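Local coordinates for (S)-ureidoglycine--glyoxylate transaminase (Bacillus subtilis, PDB 3ISL), which catalyses the pyridoxal-phosphate-dependent transfer of an amino group from (S)-ureidoglycine to glyoxylate, giving oxalurate and glycine in purine catabolism, at residues M142-T147 against H153-I158. Residues are numbered along the deposited sequence; the frame is centred on the assembly and turned at random.
With PLP (pyridoxal-5'-phosphate), chain C.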
loop_
_atom_site.group_PDB
_atom_site.type_symbol
_atom_site.label_atom_id
_atom_site.label_comp_id
_atom_site.label_asym_id
_atom_site.label_seq_id
_atom_site.Cartn_x
_atom_site.Cartn_y
_atom_site.Cartn_z
ATOM N N MET A 142 16.861 9.502 11.737
ATOM C CA MET A 142 17.447 8.407 12.479
ATOM C C MET A 142 16.493 7.223 12.754
ATOM O O MET A 142 15.300 7.424 12.902
ATOM C CB MET A 142 17.901 8.965 13.821
ATOM C CG MET A 142 19.096 8.279 14.387
ATOM S SD MET A 142 19.437 9.074 15.984
ATOM C CE MET A 142 20.446 7.762 16.653
ATOM N N VAL A 143 17.048 6.009 12.851
ATOM C CA VAL A 143 16.274 4.803 13.176
ATOM C C VAL A 143 16.208 4.703 14.734
ATOM O O VAL A 143 17.221 4.839 15.410
ATOM C CB VAL A 143 16.909 3.524 12.598
ATOM C CG1 VAL A 143 16.016 2.253 12.953
ATOM C CG2 VAL A 143 17.123 3.625 11.096
ATOM N N HIS A 144 15.014 4.522 15.289
ATOM C CA HIS A 144 14.875 4.249 16.757
ATOM C C HIS A 144 15.445 2.899 17.155
ATOM O O HIS A 144 16.313 2.800 18.082
ATOM C CB HIS A 144 13.368 4.355 17.197
ATOM C CG HIS A 144 13.154 4.348 18.691
ATOM N ND1 HIS A 144 11.933 4.039 19.253
ATOM C CD2 HIS A 144 14.019 4.534 19.733
ATOM C CE1 HIS A 144 12.037 4.070 20.577
ATOM N NE2 HIS A 144 13.280 4.419 20.899
ATOM N N GLY A 145 14.953 1.850 16.506
ATOM C CA GLY A 145 15.392 0.480 16.817
ATOM C C GLY A 145 15.829 -0.198 15.501
ATOM O O GLY A 145 15.027 -0.296 14.549
ATOM N N GLU A 146 17.089 -0.644 15.422
ATOM C CA GLU A 146 17.572 -1.381 14.206
ATOM C C GLU A 146 17.407 -2.844 14.456
ATOM O O GLU A 146 18.150 -3.396 15.316
ATOM C CB GLU A 146 19.109 -1.244 14.021
ATOM C CG GLU A 146 19.598 -0.027 13.315
ATOM C CD GLU A 146 19.322 -0.059 11.835
ATOM O OE1 GLU A 146 19.033 -1.135 11.286
ATOM O OE2 GLU A 146 19.431 0.997 11.202
ATOM N N THR A 147 16.506 -3.498 13.705
ATOM C CA THR A 147 16.287 -4.891 13.870
ATOM C C THR A 147 17.446 -5.625 13.285
ATOM O O THR A 147 17.679 -6.761 13.685
ATOM C CB THR A 147 14.997 -5.427 13.173
ATOM O OG1 THR A 147 15.006 -5.017 11.805
ATOM C CG2 THR A 147 13.775 -4.863 13.831
ATOM N N HIS A 153 18.294 2.790 20.157
ATOM C CA HIS A 153 19.055 4.061 20.397
ATOM C C HIS A 153 18.279 5.083 21.256
ATOM O O HIS A 153 17.108 5.338 20.947
ATOM C CB HIS A 153 19.368 4.720 19.053
ATOM C CG HIS A 153 20.600 5.547 19.093
ATOM N ND1 HIS A 153 21.745 5.209 18.403
ATOM C CD2 HIS A 153 20.909 6.630 19.835
ATOM C CE1 HIS A 153 22.695 6.077 18.683
ATOM N NE2 HIS A 153 22.216 6.944 19.557
ATOM N N PRO A 154 18.907 5.659 22.339
ATOM C CA PRO A 154 18.313 6.763 23.085
ATOM C C PRO A 154 18.048 7.957 22.161
ATOM O O PRO A 154 18.934 8.352 21.329
ATOM C CB PRO A 154 19.410 7.113 24.138
ATOM C CG PRO A 154 20.046 5.790 24.371
ATOM C CD PRO A 154 20.147 5.191 23.007
ATOM N N LEU A 155 16.844 8.506 22.254
ATOM C CA LEU A 155 16.465 9.624 21.379
ATOM C C LEU A 155 16.278 11.021 22.020
ATOM O O LEU A 155 16.252 11.992 21.302
ATOM C CB LEU A 155 15.192 9.275 20.574
ATOM C CG LEU A 155 15.244 7.994 19.732
ATOM C CD1 LEU A 155 13.888 7.822 19.080
ATOM C CD2 LEU A 155 16.430 7.925 18.701
ATOM N N LYS A 156 16.045 11.106 23.321
ATOM C CA LYS A 156 15.602 12.354 23.934
ATOM C C LYS A 156 16.689 13.457 23.804
ATOM O O LYS A 156 16.386 14.612 23.454
ATOM C CB LYS A 156 15.248 12.152 25.442
ATOM C CG LYS A 156 14.725 13.399 26.273
ATOM C CD LYS A 156 14.149 12.866 27.673
ATOM C CE LYS A 156 13.683 13.945 28.696
ATOM N NZ LYS A 156 12.940 14.944 27.909
ATOM N N ALA A 157 17.920 13.107 24.149
ATOM C CA ALA A 157 18.997 14.138 24.158
ATOM C C ALA A 157 19.180 14.679 22.709
ATOM O O ALA A 157 19.382 15.897 22.472
ATOM C CB ALA A 157 20.311 13.557 24.786
ATOM N N ILE A 158 18.993 13.787 21.755
ATOM C CA ILE A 158 19.161 14.145 20.348
ATOM C C ILE A 158 18.024 15.076 19.874
ATOM O O ILE A 158 18.273 16.105 19.295
ATOM C CB ILE A 158 19.276 12.869 19.470
ATOM C CG1 ILE A 158 20.627 12.222 19.757
ATOM C CG2 ILE A 158 19.144 13.255 17.908
ATOM C CD1 ILE A 158 20.721 10.752 19.293
HETATM N N1 PLP C . 12.544 0.391 9.064
HETATM C C2 PLP C . 12.905 -0.531 10.154
HETATM C C2A PLP C . 13.596 -0.166 11.327
HETATM C C3 PLP C . 12.588 -1.894 10.102
HETATM O O3 PLP C . 12.916 -2.752 11.121
HETATM C C4 PLP C . 11.901 -2.449 9.046
HETATM C C4A PLP C . 11.556 -3.989 9.062
HETATM C C5 PLP C . 11.528 -1.614 7.999
HETATM C C6 PLP C . 11.841 -0.218 7.969
HETATM C C5A PLP C . 10.837 -2.270 6.851
HETATM O O4P PLP C . 9.665 -1.652 6.588
HETATM P P PLP C . 8.869 -2.374 5.430
HETATM O O1P PLP C . 9.490 -3.712 5.045
HETATM O O2P PLP C . 8.872 -1.172 4.281
HETATM O O3P PLP C . 7.267 -2.544 5.906
HETATM O O HOH W 1 14.657 4.723 23.368
#
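Met142 reaches across to His153 with its thioether end, the methyl CE resting over the face of the imidazole near its centre; a flat ring suits this place because its face can take the methyl. The chain beyond CG is extended, which carries the methyl out to the ring and brings Met142 SD to 3.9 Å from Ile158 CD1, with Leu155 CD2 a more distant neighbour. A long, flexible methionine suits this tightly packed end, where Ile128 of helix 125-135 adds a further apolar surface. The branched apolar ends of Ile158 and Leu155 pack beside the sulfur, and Leu155 CD1 also lies over one face of the His144 ring, 3.4 Å from His144 CD2. Where strand 139-143 ends, the chain turns at His144, whose carbonyl O accepts a nearly straight hydrogen bond from His153 N at 2.9 Å (N-H...O angle 174°).

The strand belongs to the central mixed sheet of the large domain of a class-V, fold-type I aminotransferase. From its end the chain passes through the short hairpin 145-146/151-152 into helix 156-164. On the cofactor side, Val143 CG1 lies 3.8 Å from PLP C2A, and Thr147 OG1 shares a 3.2 Å hydrogen bond with PLP O3.

The looser side is the His144 ring edge. Histidine fits because both ring nitrogens are used: ND1 bonds Thr176 OG1, while His144 NE2 meets an in-plane water at 2.8 Å, which also donates weakly to His153 O. A leucine here would probably leave both Thr176 OG1 and this water without their ring-nitrogen partners.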